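Local atomic coordinates of DNA endonuclease i-cvui (Chlorella vulgaris, PDB entry 5A74), a protein that probably cuts DNA as a homing endonuclease of the LAGLIDADG family, serving the homing of its intron. Residues 18-23 with 97-102. Residues are numbered along the deposited sequence; the frame is centred on the assembly and turned at random.
Sequences FVDADG and YLQLKR. With MN (manganese (II) ion), chain H; MN (manganese (II) ion), chain I; MN (manganese (II) ion), chain G; nucleotides of chain F.
The carboxylate of D20 receives three consecutive backbone N-H groups of the loop 97-102. D20 OD2 takes the nearly straight bond from Q99 N (2.7 Å, 170° at the hydrogen), met on the syn side and somewhat out of the carboxylate plane. D20 OD1 is shared: L100 N reaches it at 2.9 Å from well above that plane, and K101 N adds a weak bond. CB of L100 lies 3.4 Å from D20 OD1, while CD2 of L98 approaches the carboxylate and also meets CG1 of V19 at 4.2 Å. Replacing D20 by an alanine would probably leave these three N-H groups without their acceptor and the turn of the loop free to shift.

K101 reaches back across the contact. With its chain extended beyond CG, it carries NZ past the carboxylate to the C-terminal part of helix 6-22 and the start of strand 23-31, where NZ donates to V19 O (3.1 Å, in the carbonyl plane) and to G23 O, approached from above its carbonyl plane. Helix 6-22 carries the LAGLIDADG motif of this family, whose copies pair at the dimer interface and bring their acidic ends to the active site; here A21 packs on A21 of the second subunit. At that end, A21 O binds one manganese ion at 2.2 Å, and OD1 and OD2 of D22 each bind a different one. The 5' phosphate of DG1 of chain F bridges two of the three ions, and a water on the first manganese donates to D20 O.

Farther out, D20 OD2 also accepts a bond from W14 NE1 of the second subunit, which ties the carboxylate to the dimer interface. K101 packs on I25 of strand 23-31 and against a DNA phosphate, and L98 rests on A16 and I25.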
loop_
_atom_site.group_PDB
_atom_site.type_symbol
_atom_site.label_atom_id
_atom_site.label_comp_id
_atom_site.label_asym_id
_atom_site.label_seq_id
_atom_site.Cartn_x
_atom_site.Cartn_y
_atom_site.Cartn_z
ATOM N N PHE B 18 4.414 1.589 2.644
ATOM C CA PHE B 18 4.096 1.658 1.228
ATOM C C PHE B 18 4.501 0.388 0.475
ATOM O O PHE B 18 3.786 -0.064 -0.421
ATOM C CB PHE B 18 4.752 2.879 0.595
ATOM C CG PHE B 18 3.967 3.440 -0.546
ATOM C CD1 PHE B 18 4.171 2.981 -1.838
ATOM C CD2 PHE B 18 2.997 4.403 -0.323
ATOM C CE1 PHE B 18 3.433 3.490 -2.888
ATOM C CE2 PHE B 18 2.253 4.910 -1.369
ATOM C CZ PHE B 18 2.470 4.454 -2.648
ATOM N N VAL B 19 5.644 -0.186 0.842
ATOM C CA VAL B 19 6.069 -1.444 0.235
ATOM C C VAL B 19 5.172 -2.591 0.708
ATOM O O VAL B 19 4.723 -3.404 -0.116
ATOM C CB VAL B 19 7.582 -1.755 0.472
ATOM C CG1 VAL B 19 7.936 -3.172 0.022
ATOM C CG2 VAL B 19 8.441 -0.758 -0.276
ATOM N N ASP B 20 4.895 -2.654 2.011
ATOM C CA ASP B 20 4.005 -3.700 2.524
ATOM C C ASP B 20 2.675 -3.658 1.778
ATOM O O ASP B 20 2.064 -4.693 1.536
ATOM C CB ASP B 20 3.781 -3.576 4.040
ATOM C CG ASP B 20 4.864 -4.270 4.859
ATOM O OD1 ASP B 20 5.355 -5.333 4.424
ATOM O OD2 ASP B 20 5.230 -3.754 5.943
ATOM N N ALA B 21 2.242 -2.465 1.374
ATOM C CA ALA B 21 0.936 -2.349 0.729
ATOM C C ALA B 21 0.973 -2.477 -0.804
ATOM O O ALA B 21 0.316 -3.352 -1.369
ATOM C CB ALA B 21 0.230 -1.067 1.165
ATOM N N ASP B 22 1.735 -1.613 -1.471
ATOM C CA ASP B 22 1.750 -1.554 -2.937
ATOM C C ASP B 22 3.120 -1.866 -3.499
ATOM O O ASP B 22 3.535 -1.278 -4.504
ATOM C CB ASP B 22 1.349 -0.157 -3.427
ATOM C CG ASP B 22 -0.148 0.087 -3.382
ATOM O OD1 ASP B 22 -0.906 -0.787 -2.887
ATOM O OD2 ASP B 22 -0.554 1.189 -3.817
ATOM N N GLY B 23 3.828 -2.788 -2.858
ATOM C CA GLY B 23 5.168 -3.113 -3.301
ATOM C C GLY B 23 5.331 -4.576 -3.638
ATOM O O GLY B 23 4.395 -5.378 -3.534
ATOM N N TYR B 97 11.217 -2.499 9.660
ATOM C CA TYR B 97 9.875 -1.924 9.603
ATOM C C TYR B 97 8.862 -2.720 8.758
ATOM O O TYR B 97 7.655 -2.555 8.922
ATOM C CB TYR B 97 9.939 -0.457 9.160
ATOM C CG TYR B 97 10.995 0.361 9.886
ATOM C CD1 TYR B 97 10.856 0.682 11.231
ATOM C CD2 TYR B 97 12.124 0.818 9.219
ATOM C CE1 TYR B 97 11.815 1.429 11.893
ATOM C CE2 TYR B 97 13.087 1.565 9.871
ATOM C CZ TYR B 97 12.926 1.869 11.205
ATOM O OH TYR B 97 13.888 2.612 11.853
ATOM N N LEU B 98 9.340 -3.598 7.879
ATOM C CA LEU B 98 8.438 -4.461 7.102
ATOM C C LEU B 98 7.606 -5.368 8.017
ATOM O O LEU B 98 8.143 -5.996 8.927
ATOM C CB LEU B 98 9.234 -5.304 6.097
ATOM C CG LEU B 98 9.949 -4.508 4.998
ATOM C CD1 LEU B 98 10.920 -5.384 4.221
ATOM C CD2 LEU B 98 8.935 -3.883 4.054
ATOM N N GLN B 99 6.311 -5.437 7.809
ATOM C CA GLN B 99 5.384 -6.229 8.601
ATOM C C GLN B 99 4.643 -7.300 7.826
ATOM O O GLN B 99 4.026 -8.156 8.408
ATOM C CB GLN B 99 4.351 -5.359 9.301
ATOM C CG GLN B 99 4.859 -4.223 10.123
ATOM C CD GLN B 99 5.698 -4.661 11.263
ATOM O OE1 GLN B 99 5.305 -5.471 12.008
ATOM N NE2 GLN B 99 6.858 -4.111 11.392
ATOM N N LEU B 100 4.714 -7.271 6.524
ATOM C CA LEU B 100 4.024 -8.251 5.692
ATOM C C LEU B 100 4.959 -8.958 4.721
ATOM O O LEU B 100 4.700 -10.083 4.301
ATOM C CB LEU B 100 2.892 -7.589 4.907
ATOM C CG LEU B 100 1.654 -7.168 5.704
ATOM C CD1 LEU B 100 0.584 -6.580 4.780
ATOM C CD2 LEU B 100 1.101 -8.336 6.500
ATOM N N LYS B 101 6.052 -8.300 4.360
ATOM C CA LYS B 101 6.952 -8.842 3.350
ATOM C C LYS B 101 8.352 -9.023 3.889
ATOM O O LYS B 101 9.326 -8.970 3.145
ATOM C CB LYS B 101 6.956 -7.935 2.113
ATOM C CG LYS B 101 5.655 -8.020 1.341
ATOM C CD LYS B 101 5.544 -7.010 0.222
ATOM C CE LYS B 101 4.313 -7.320 -0.614
ATOM N NZ LYS B 101 3.748 -6.084 -1.212
ATOM N N ARG B 102 8.459 -9.239 5.191
ATOM C CA ARG B 102 9.771 -9.426 5.790
ATOM C C ARG B 102 10.326 -10.785 5.393
ATOM O O ARG B 102 11.515 -10.919 5.122
ATOM C CB ARG B 102 9.713 -9.272 7.311
ATOM C CG ARG B 102 11.082 -9.181 7.960
ATOM C CD ARG B 102 10.979 -9.042 9.463
ATOM N NE ARG B 102 10.409 -7.757 9.851
ATOM C CZ ARG B 102 10.083 -7.443 11.100
ATOM N NH1 ARG B 102 10.267 -8.329 12.072
ATOM N NH2 ARG B 102 9.574 -6.246 11.374
HETATM MN MN MN H . -1.566 -4.550 -1.185
HETATM MN MN MN I . -2.775 -1.716 -3.444
HETATM MN MN MN G . -2.552 2.125 -3.858
ATOM O OP3 DG F 1 -2.344 -5.399 -4.853
ATOM P P DG F 1 -1.425 -4.805 -3.852
ATOM O OP1 DG F 1 -2.171 -3.744 -3.135
ATOM O OP2 DG F 1 -0.877 -5.897 -3.023
ATOM O "O5'" DG F 1 -0.183 -4.188 -4.676
ATOM C "C5'" DG F 1 1.081 -4.847 -4.768
ATOM C "C4'" DG F 1 0.949 -6.159 -5.525
ATOM O "O4'" DG F 1 0.500 -5.900 -6.879
ATOM C "C3'" DG F 1 2.218 -7.001 -5.633
ATOM O "O3'" DG F 1 1.904 -8.295 -5.129
ATOM C "C2'" DG F 1 2.544 -6.977 -7.131
ATOM C "C1'" DG F 1 1.180 -6.767 -7.773
ATOM N N9 DG F 1 1.148 -6.136 -9.100
ATOM C C8 DG F 1 1.550 -4.858 -9.431
ATOM N N7 DG F 1 1.370 -4.563 -10.693
ATOM C C5 DG F 1 0.808 -5.711 -11.241
ATOM C C6 DG F 1 0.402 -5.973 -12.573
ATOM O O6 DG F 1 0.459 -5.210 -13.560
ATOM N N1 DG F 1 -0.117 -7.259 -12.705
ATOM C C2 DG F 1 -0.226 -8.176 -11.676
ATOM N N2 DG F 1 -0.757 -9.374 -11.989
ATOM N N3 DG F 1 0.151 -7.928 -10.421
ATOM C C4 DG F 1 0.659 -6.680 -10.275
HETATM O O HOH W 1 -0.290 -5.693 0.094
HETATM O O HOH W 2 -2.150 4.537 -3.458
#